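Local coordinates for protein putative peptidase (Bacteroides fragilis, PDB 5DYN) that is a clostripain-family cysteine protease, probably the bacterial enzyme that activates the Bacteroides fragilis toxin by proteolytic cleavage, at residues Y65-P70 / A83-D88; C147-R150 / Q155-Y158; S212-R217 / S222-Y227. All coordinates share one frame; numbering follows the deposited sequence.

Contact 1 (Y65-P70 / A83-D88); sequences YQTVVP and ASCYYD
Val68 meets Tyr86 at the backbone and not at the ring: its methyl CG2 lies 4.4 Å from Tyr86 N, while the aromatic plane takes no partner from 65-70 on either face or along its edge. The closest side-chain atom of Tyr86 is CB, 4.8 Å from Val68 CG2, and from there the ring turns into the protein, where Ile58, Ala63, Val109 and Val111 pack against the side chain. Its hydroxyl is hydrogen-bonded to Asp31 OD1. Tyr65 directs its hydroxyl to the other oxygen of the same carboxylate in a weak hydrogen bond, so Asp31 receives one tyrosine from each helix.

What does touch is small. Cys85 points at the facing helix and supplies both of its close approaches to Thr67: CB lies 3.8 Å from Thr67 OG1, and SG is 3.6 Å from the carbonyl oxygen Thr67 O. The sulfur reaches that oxygen because it lies anti to its own carbonyl carbon (chi1 -78°), swung back beside the backbone N. Thr67 OG1 is hydrogen-bonded to Pro64 O, hence tied to the start of its own helix, and Cys85 meets it through carbon alone. Val68 CG2 completes the patch at 4.3 Å from Cys85 CB. No hydrogen bond crosses, and only 146 Å² is buried between the segments.

The short axes approach to 8.8 Å with their directions at 167°, and Val68 faces Cys85 in register. Such geometry marks an antiparallel helix pair. Here helix 78-92 lies against strands 110-115 and 185-196, as expected of the layered alpha/beta fold of clan CD peptidases, and helix 65-72 packs beside it.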
loop_
_atom_site.group_PDB
_atom_site.type_symbol
_atom_site.label_atom_id
_atom_site.label_comp_id
_atom_site.label_asym_id
_atom_site.label_seq_id
_atom_site.Cartn_x
_atom_site.Cartn_y
_atom_site.Cartn_z
ATOM N N TYR B 65 -12.577 1.796 -9.301
ATOM C CA TYR B 65 -12.988 3.015 -8.612
ATOM C C TYR B 65 -14.466 3.348 -8.801
ATOM O O TYR B 65 -14.981 4.264 -8.164
ATOM C CB TYR B 65 -12.120 4.194 -9.065
ATOM C CG TYR B 65 -10.712 4.142 -8.513
ATOM C CD1 TYR B 65 -10.447 4.507 -7.198
ATOM C CD2 TYR B 65 -9.647 3.724 -9.303
ATOM C CE1 TYR B 65 -9.166 4.454 -6.684
ATOM C CE2 TYR B 65 -8.360 3.670 -8.796
ATOM C CZ TYR B 65 -8.126 4.037 -7.486
ATOM O OH TYR B 65 -6.848 3.987 -6.973
ATOM N N GLN B 66 -15.152 2.605 -9.664
ATOM C CA GLN B 66 -16.593 2.772 -9.799
ATOM C C GLN B 66 -17.298 2.207 -8.565
ATOM O O GLN B 66 -18.392 2.644 -8.213
ATOM C CB GLN B 66 -17.113 2.104 -11.075
ATOM C CG GLN B 66 -16.879 0.607 -11.158
ATOM C CD GLN B 66 -15.606 0.252 -11.899
ATOM O OE1 GLN B 66 -14.638 1.010 -11.898
ATOM N NE2 GLN B 66 -15.604 -0.909 -12.541
ATOM N N THR B 67 -16.658 1.246 -7.902
ATOM C CA THR B 67 -17.202 0.678 -6.671
ATOM C C THR B 67 -16.361 1.049 -5.451
ATOM O O THR B 67 -16.874 1.108 -4.332
ATOM C CB THR B 67 -17.304 -0.850 -6.750
ATOM O OG1 THR B 67 -15.992 -1.414 -6.863
ATOM C CG2 THR B 67 -18.145 -1.270 -7.948
ATOM N N VAL B 68 -15.072 1.304 -5.666
ATOM C CA VAL B 68 -14.173 1.657 -4.570
ATOM C C VAL B 68 -14.475 3.061 -4.047
ATOM O O VAL B 68 -14.446 3.299 -2.837
ATOM C CB VAL B 68 -12.688 1.568 -4.996
ATOM C CG1 VAL B 68 -11.779 2.080 -3.890
ATOM C CG2 VAL B 68 -12.326 0.137 -5.345
ATOM N N VAL B 69 -14.780 3.986 -4.953
ATOM C CA VAL B 69 -15.110 5.347 -4.540
ATOM C C VAL B 69 -16.329 5.374 -3.602
ATOM O O VAL B 69 -16.267 6.013 -2.554
ATOM C CB VAL B 69 -15.346 6.282 -5.758
ATOM C CG1 VAL B 69 -16.191 7.477 -5.364
ATOM C CG2 VAL B 69 -14.021 6.734 -6.349
ATOM N N PRO B 70 -17.431 4.675 -3.953
ATOM C CA PRO B 70 -18.511 4.619 -2.959
ATOM C C PRO B 70 -18.084 3.955 -1.648
ATOM O O PRO B 70 -18.513 4.382 -0.576
ATOM C CB PRO B 70 -19.589 3.786 -3.657
ATOM C CG PRO B 70 -19.337 3.977 -5.099
ATOM C CD PRO B 70 -17.849 4.071 -5.233
ATOM N N ALA B 83 -11.371 -2.737 0.488
ATOM C CA ALA B 83 -10.670 -3.982 0.204
ATOM C C ALA B 83 -11.580 -5.018 -0.449
ATOM O O ALA B 83 -11.215 -5.622 -1.459
ATOM C CB ALA B 83 -10.068 -4.546 1.473
ATOM N N SER B 84 -12.757 -5.224 0.135
ATOM C CA SER B 84 -13.696 -6.220 -0.380
ATOM C C SER B 84 -14.169 -5.863 -1.789
ATOM O O SER B 84 -14.317 -6.745 -2.632
ATOM C CB SER B 84 -14.894 -6.371 0.560
ATOM O OG SER B 84 -15.563 -5.135 0.741
ATOM N N CYS B 85 -14.394 -4.576 -2.039
ATOM C CA CYS B 85 -14.755 -4.111 -3.381
ATOM C C CYS B 85 -13.655 -4.429 -4.382
ATOM O O CYS B 85 -13.916 -4.989 -5.446
ATOM C CB CYS B 85 -15.033 -2.606 -3.386
ATOM S SG CYS B 85 -16.640 -2.137 -2.726
ATOM N N TYR B 86 -12.431 -4.056 -4.025
ATOM C CA TYR B 86 -11.258 -4.319 -4.843
ATOM C C TYR B 86 -11.176 -5.807 -5.171
ATOM O O TYR B 86 -11.009 -6.191 -6.333
ATOM C CB TYR B 86 -9.986 -3.882 -4.116
ATOM C CG TYR B 86 -8.788 -3.611 -5.004
ATOM C CD1 TYR B 86 -8.058 -2.429 -4.882
ATOM C CD2 TYR B 86 -8.396 -4.520 -5.975
ATOM C CE1 TYR B 86 -6.965 -2.181 -5.683
ATOM C CE2 TYR B 86 -7.307 -4.277 -6.787
ATOM C CZ TYR B 86 -6.596 -3.107 -6.638
ATOM O OH TYR B 86 -5.514 -2.867 -7.447
ATOM N N TYR B 87 -11.307 -6.640 -4.140
ATOM C CA TYR B 87 -11.166 -8.083 -4.306
ATOM C C TYR B 87 -12.301 -8.703 -5.117
ATOM O O TYR B 87 -12.050 -9.475 -6.041
ATOM C CB TYR B 87 -11.082 -8.778 -2.947
ATOM C CG TYR B 87 -11.071 -10.285 -3.080
ATOM C CD1 TYR B 87 -9.925 -10.952 -3.487
ATOM C CD2 TYR B 87 -12.213 -11.039 -2.827
ATOM C CE1 TYR B 87 -9.907 -12.324 -3.626
ATOM C CE2 TYR B 87 -12.203 -12.414 -2.963
ATOM C CZ TYR B 87 -11.045 -13.051 -3.363
ATOM O OH TYR B 87 -11.017 -14.420 -3.503
ATOM N N ASP B 88 -13.541 -8.377 -4.756
ATOM C CA ASP B 88 -14.715 -8.979 -5.390
ATOM C C ASP B 88 -14.728 -8.762 -6.897
ATOM O O ASP B 88 -15.156 -9.635 -7.654
ATOM C CB ASP B 88 -16.006 -8.425 -4.778
ATOM C CG ASP B 88 -16.281 -8.980 -3.392
ATOM O OD1 ASP B 88 -15.778 -10.081 -3.081
ATOM O OD2 ASP B 88 -17.001 -8.318 -2.615
#

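Contact 2 (C147-R150 / Q155-Y158); sequences CYDR and QYYY
A hairpin-like reversal of the chain, closed by a single beta bridge between Cys147 and Tyr158, brings 147-150 back against 155-158. A side chain supplies one link across it: Tyr156 N donates to Asp149 OD2 at 2.7 Å with a nearly straight 167° N-H...O angle. The donor arrives from above the carboxylate plane. Asp149 CG stands anti to its backbone N (chi1 -165°), which carries the acid across the gap, and the Asp149 and Tyr156 side chains lie side by side, carboxylate and ring planes 78° apart. Arg151 forms a salt bridge with the same OD2, probably favouring the charged acid.

Nearer the bridge, Tyr157 O accepts from Tyr148 N at 2.8 Å, with a weak second bond from Asp149 N. Cys147 SG sits over one face of the Tyr158 ring, 3.8 Å from its centroid and offset toward the rim, while Cys147 CB touches Tyr158 CE2 at 3.5 Å. Within 147-150, Arg150 NH2 donates to Cys147 O at 2.8 Å on a lone pair in the carbonyl plane.

Tyr157 stacks on Phe34, its hydroxyl is hydrogen-bonded to Glu120 of another chain, and its side chain comes within about 3 Å of the sodium ion bound by Phe34, Pro55 and Ser212. The whole is a buried loop reversal with one beta bridge and a cysteine sulfur-aromatic contact, leading into strand 158-159, which pairs with 212-213.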
loop_
_atom_site.group_PDB
_atom_site.type_symbol
_atom_site.label_atom_id
_atom_site.label_comp_id
_atom_site.label_asym_id
_atom_site.label_seq_id
_atom_site.Cartn_x
_atom_site.Cartn_y
_atom_site.Cartn_z
ATOM N N CYS B 147 6.637 -16.274 -0.863
ATOM C CA CYS B 147 7.381 -15.122 -1.342
ATOM C C CYS B 147 6.490 -14.299 -2.260
ATOM O O CYS B 147 6.065 -14.782 -3.310
ATOM C CB CYS B 147 8.647 -15.557 -2.075
ATOM S SG CYS B 147 9.724 -14.197 -2.567
ATOM N N TYR B 148 6.202 -13.065 -1.855
ATOM C CA TYR B 148 5.349 -12.178 -2.644
ATOM C C TYR B 148 6.109 -11.550 -3.810
ATOM O O TYR B 148 5.507 -10.933 -4.689
ATOM C CB TYR B 148 4.760 -11.072 -1.765
ATOM C CG TYR B 148 3.874 -11.558 -0.642
ATOM C CD1 TYR B 148 2.666 -12.200 -0.905
ATOM C CD2 TYR B 148 4.236 -11.359 0.685
ATOM C CE1 TYR B 148 1.852 -12.642 0.124
ATOM C CE2 TYR B 148 3.428 -11.792 1.720
ATOM C CZ TYR B 148 2.238 -12.433 1.436
ATOM O OH TYR B 148 1.436 -12.861 2.469
ATOM N N ASP B 149 7.431 -11.702 -3.804
ATOM C CA ASP B 149 8.281 -11.111 -4.830
ATOM C C ASP B 149 8.713 -12.168 -5.840
ATOM O O ASP B 149 9.538 -13.030 -5.546
ATOM C CB ASP B 149 9.500 -10.444 -4.190
ATOM C CG ASP B 149 10.237 -9.516 -5.145
ATOM O OD1 ASP B 149 10.099 -9.676 -6.379
ATOM O OD2 ASP B 149 10.962 -8.621 -4.656
ATOM N N ARG B 150 8.157 -12.079 -7.043
ATOM C CA ARG B 150 8.355 -13.103 -8.060
ATOM C C ARG B 150 9.555 -12.812 -8.955
ATOM O O ARG B 150 9.837 -13.556 -9.892
ATOM C CB ARG B 150 7.086 -13.241 -8.897
ATOM C CG ARG B 150 5.922 -13.801 -8.102
ATOM C CD ARG B 150 6.149 -15.276 -7.843
ATOM N NE ARG B 150 5.951 -15.643 -6.447
ATOM C CZ ARG B 150 6.023 -16.891 -5.994
ATOM N NH1 ARG B 150 6.286 -17.885 -6.831
ATOM N NH2 ARG B 150 5.833 -17.147 -4.705
ATOM N N GLN B 155 13.509 -10.827 -4.892
ATOM C CA GLN B 155 12.855 -11.602 -3.836
ATOM C C GLN B 155 12.816 -10.837 -2.511
ATOM O O GLN B 155 13.223 -11.354 -1.469
ATOM C CB GLN B 155 13.558 -12.952 -3.652
ATOM C CG GLN B 155 13.552 -13.818 -4.911
ATOM C CD GLN B 155 14.058 -15.227 -4.665
ATOM O OE1 GLN B 155 15.258 -15.454 -4.520
ATOM N NE2 GLN B 155 13.142 -16.184 -4.617
ATOM N N TYR B 156 12.327 -9.602 -2.569
ATOM C CA TYR B 156 12.347 -8.695 -1.424
ATOM C C TYR B 156 11.366 -9.064 -0.321
ATOM O O TYR B 156 11.672 -8.920 0.859
ATOM C CB TYR B 156 12.038 -7.267 -1.876
ATOM C CG TYR B 156 13.077 -6.632 -2.769
ATOM C CD1 TYR B 156 14.384 -7.101 -2.801
ATOM C CD2 TYR B 156 12.747 -5.548 -3.574
ATOM C CE1 TYR B 156 15.334 -6.510 -3.618
ATOM C CE2 TYR B 156 13.686 -4.951 -4.393
ATOM C CZ TYR B 156 14.977 -5.433 -4.412
ATOM O OH TYR B 156 15.905 -4.833 -5.230
ATOM N N TYR B 157 10.181 -9.521 -0.706
ATOM C CA TYR B 157 9.069 -9.600 0.233
ATOM C C TYR B 157 8.599 -11.025 0.504
ATOM O O TYR B 157 8.181 -11.738 -0.408
ATOM C CB TYR B 157 7.899 -8.761 -0.287
ATOM C CG TYR B 157 8.332 -7.445 -0.887
ATOM C CD1 TYR B 157 8.665 -6.366 -0.076
ATOM C CD2 TYR B 157 8.421 -7.284 -2.265
ATOM C CE1 TYR B 157 9.071 -5.161 -0.622
ATOM C CE2 TYR B 157 8.827 -6.083 -2.818
ATOM C CZ TYR B 157 9.150 -5.026 -1.992
ATOM O OH TYR B 157 9.551 -3.830 -2.537
ATOM N N TYR B 158 8.668 -11.427 1.769
ATOM C CA TYR B 158 8.156 -12.720 2.203
ATOM C C TYR B 158 7.040 -12.532 3.218
ATOM O O TYR B 158 6.949 -11.490 3.864
ATOM C CB TYR B 158 9.267 -13.568 2.815
ATOM C CG TYR B 158 10.291 -14.063 1.826
ATOM C CD1 TYR B 158 11.372 -13.271 1.464
ATOM C CD2 TYR B 158 10.186 -15.329 1.263
ATOM C CE1 TYR B 158 12.320 -13.726 0.563
ATOM C CE2 TYR B 158 11.127 -15.792 0.364
ATOM C CZ TYR B 158 12.190 -14.986 0.017
ATOM O OH TYR B 158 13.129 -15.441 -0.879
#

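Contact 3 (S212-R217 / S222-Y227); sequences STYIPR and SLNTSY. Unlike the reference sequence in segment 222-227: Thr225 (reference Ala). With NA (sodium ion), chain G; NA (sodium ion), chain J.
Leu223 comes first, its side chain directed at Tyr214: CD2 lies 3.6 Å from Tyr214 CE1, and CG is at a like distance from the phenol oxygen, so the leucine packs around one end of the ring obliquely to it.

Asn224 follows with the polar part of the interface. Its CG lies anti to the carbonyl carbon (chi1 -57°), and this brings the amide over to the irregular backbone after Tyr214. The amide works at both ends. Asn224 OD1 accepts from Tyr214 OH at 2.7 Å, lying at the edge of that ring near its plane, and takes a second, weak bond from Arg217 N. Asn224 ND2 donates to Arg217 O at 2.8 Å and 170°, the acceptor lying in the amide plane although the donor stands above the plane of that carbonyl. Two good bonds, with the weak third, should hold the rotation of this buried amide. Arg217 is itself held in place: NE and NH2 both donate to Ile215 O, which keeps the guanidinium side-on to that carbonyl, with one of its faces over Tyr214 CE1.

At Tyr227 the character becomes aromatic. Tyr214 CB makes a CH-pi contact over one face, 3.9 Å from the Tyr227 ring centroid, and the two side chains slide past each other in opposite directions, their ring planes oblique at 45°. Trp122 of another chain meets both tyrosines edge-to-face. The Tyr227 hydroxyl ends at a sodium ion, OH to metal 2.8 Å, with the ion near the ring plane; Thr213 OG1 binds it at 2.7 Å.

Ser212 OG binds a second sodium at 2.7 Å, a site completed by Phe34 and Pro55. The indole nitrogens of Trp232 and Trp238 also border the first modelled ion, a sodium site that joins strand 212-213 to helix 221-227 through Tyr227.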
loop_
_atom_site.group_PDB
_atom_site.type_symbol
_atom_site.label_atom_id
_atom_site.label_comp_id
_atom_site.label_asym_id
_atom_site.label_seq_id
_atom_site.Cartn_x
_atom_site.Cartn_y
_atom_site.Cartn_z
ATOM N N SER B 212 3.789 -8.492 4.297
ATOM C CA SER B 212 5.130 -8.914 3.920
ATOM C C SER B 212 6.191 -8.449 4.909
ATOM O O SER B 212 5.966 -7.542 5.711
ATOM C CB SER B 212 5.484 -8.401 2.525
ATOM O OG SER B 212 5.818 -7.027 2.568
ATOM N N THR B 213 7.353 -9.086 4.831
ATOM C CA THR B 213 8.515 -8.689 5.606
ATOM C C THR B 213 9.770 -8.858 4.764
ATOM O O THR B 213 9.778 -9.611 3.790
ATOM C CB THR B 213 8.660 -9.518 6.891
ATOM O OG1 THR B 213 9.790 -9.047 7.638
ATOM C CG2 THR B 213 8.869 -10.989 6.552
ATOM N N TYR B 214 10.832 -8.157 5.139
ATOM C CA TYR B 214 12.120 -8.365 4.503
ATOM C C TYR B 214 12.857 -9.493 5.213
ATOM O O TYR B 214 12.599 -9.779 6.383
ATOM C CB TYR B 214 12.955 -7.079 4.511
ATOM C CG TYR B 214 14.327 -7.244 3.896
ATOM C CD1 TYR B 214 14.481 -7.398 2.524
ATOM C CD2 TYR B 214 15.467 -7.249 4.687
ATOM C CE1 TYR B 214 15.730 -7.553 1.959
ATOM C CE2 TYR B 214 16.721 -7.404 4.130
ATOM C CZ TYR B 214 16.847 -7.554 2.767
ATOM O OH TYR B 214 18.096 -7.706 2.213
ATOM N N ILE B 215 13.751 -10.155 4.487
ATOM C CA ILE B 215 14.624 -11.159 5.075
ATOM C C ILE B 215 16.033 -10.952 4.538
ATOM O O ILE B 215 16.232 -10.904 3.323
ATOM C CB ILE B 215 14.155 -12.598 4.769
ATOM C CG1 ILE B 215 12.723 -12.821 5.260
ATOM C CG2 ILE B 215 15.092 -13.608 5.409
ATOM C CD1 ILE B 215 12.174 -14.188 4.939
ATOM N N PRO B 216 17.011 -10.802 5.444
ATOM C CA PRO B 216 18.418 -10.634 5.067
ATOM C C PRO B 216 18.938 -11.800 4.227
ATOM O O PRO B 216 18.461 -12.928 4.352
ATOM C CB PRO B 216 19.135 -10.566 6.418
ATOM C CG PRO B 216 18.105 -10.054 7.359
ATOM C CD PRO B 216 16.816 -10.672 6.898
ATOM N N ARG B 217 19.917 -11.513 3.375
ATOM C CA ARG B 217 20.466 -12.502 2.460
ATOM C C ARG B 217 21.923 -12.166 2.180
ATOM O O ARG B 217 22.287 -10.994 2.080
ATOM C CB ARG B 217 19.659 -12.532 1.161
ATOM C CG ARG B 217 19.719 -11.212 0.409
ATOM C CD ARG B 217 18.432 -10.911 -0.311
ATOM N NE ARG B 217 17.287 -10.920 0.590
ATOM C CZ ARG B 217 16.028 -10.927 0.170
ATOM N NH1 ARG B 217 15.772 -10.922 -1.130
ATOM N NH2 ARG B 217 15.030 -10.943 1.041
ATOM N N SER B 222 24.425 -4.674 0.793
ATOM C CA SER B 222 24.033 -3.277 0.706
ATOM C C SER B 222 22.572 -3.083 1.106
ATOM O O SER B 222 22.219 -2.084 1.733
ATOM C CB SER B 222 24.269 -2.750 -0.708
ATOM O OG SER B 222 23.931 -1.381 -0.799
ATOM N N LEU B 223 21.726 -4.047 0.747
ATOM C CA LEU B 223 20.304 -3.976 1.076
ATOM C C LEU B 223 20.059 -4.343 2.540
ATOM O O LEU B 223 19.143 -3.814 3.172
ATOM C CB LEU B 223 19.490 -4.893 0.157
ATOM C CG LEU B 223 17.967 -4.733 0.194
ATOM C CD1 LEU B 223 17.554 -3.316 -0.175
ATOM C CD2 LEU B 223 17.303 -5.737 -0.733
ATOM N N ASN B 224 20.876 -5.250 3.071
ATOM C CA ASN B 224 20.837 -5.570 4.495
ATOM C C ASN B 224 21.194 -4.341 5.323
ATOM O O ASN B 224 20.633 -4.110 6.396
ATOM C CB ASN B 224 21.790 -6.721 4.826
ATOM C CG ASN B 224 21.504 -7.972 4.015
ATOM O OD1 ASN B 224 20.375 -8.200 3.578
ATOM N ND2 ASN B 224 22.529 -8.791 3.813
ATOM N N THR B 225 22.138 -3.559 4.805
ATOM C CA THR B 225 22.549 -2.310 5.427
ATOM C C THR B 225 21.420 -1.288 5.361
ATOM O O THR B 225 21.116 -0.623 6.351
ATOM C CB THR B 225 23.811 -1.734 4.748
ATOM O OG1 THR B 225 24.912 -2.634 4.934
ATOM C CG2 THR B 225 24.172 -0.384 5.341
ATOM N N SER B 226 20.795 -1.176 4.191
ATOM C CA SER B 226 19.678 -0.253 3.995
ATOM C C SER B 226 18.515 -0.552 4.935
ATOM O O SER B 226 17.820 0.356 5.380
ATOM C CB SER B 226 19.186 -0.309 2.549
ATOM O OG SER B 226 20.212 0.045 1.642
ATOM N N TYR B 227 18.310 -1.831 5.231
ATOM C CA TYR B 227 17.211 -2.253 6.090
ATOM C C TYR B 227 17.400 -1.750 7.518
ATOM O O TYR B 227 16.436 -1.621 8.271
ATOM C CB TYR B 227 17.083 -3.778 6.078
ATOM C CG TYR B 227 15.798 -4.299 6.683
ATOM C CD1 TYR B 227 14.567 -3.927 6.164
ATOM C CD2 TYR B 227 15.817 -5.175 7.761
ATOM C CE1 TYR B 227 13.391 -4.402 6.705
ATOM C CE2 TYR B 227 14.642 -5.659 8.310
ATOM C CZ TYR B 227 13.430 -5.267 7.775
ATOM O OH TYR B 227 12.250 -5.740 8.306
HETATM NA NA NA G . 10.954 -7.740 9.700
HETATM NA NA NA J . 5.284 -6.105 0.083
#

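Contact 1 lies on the far side of the chain's centre from contact 3, about 33 Å between centres, and is only partly buried: two regular helices meet there by sparse packing without a hydrogen bond. Contacts 2 and 3 are buried, bury more than twice as much surface each, and rely on polar side chains, Asp149 in one and Asn224 in the other, to hold irregular backbone. They also touch. Tyr158 O lies 2.6 Å from Thr213 N in the small sheet of strands 158-159 and 212-213, and Gln155 O is a probable acceptor for Arg217 NH1. Residues of another chain border all three, which belong to the C-terminal part of the longer protein.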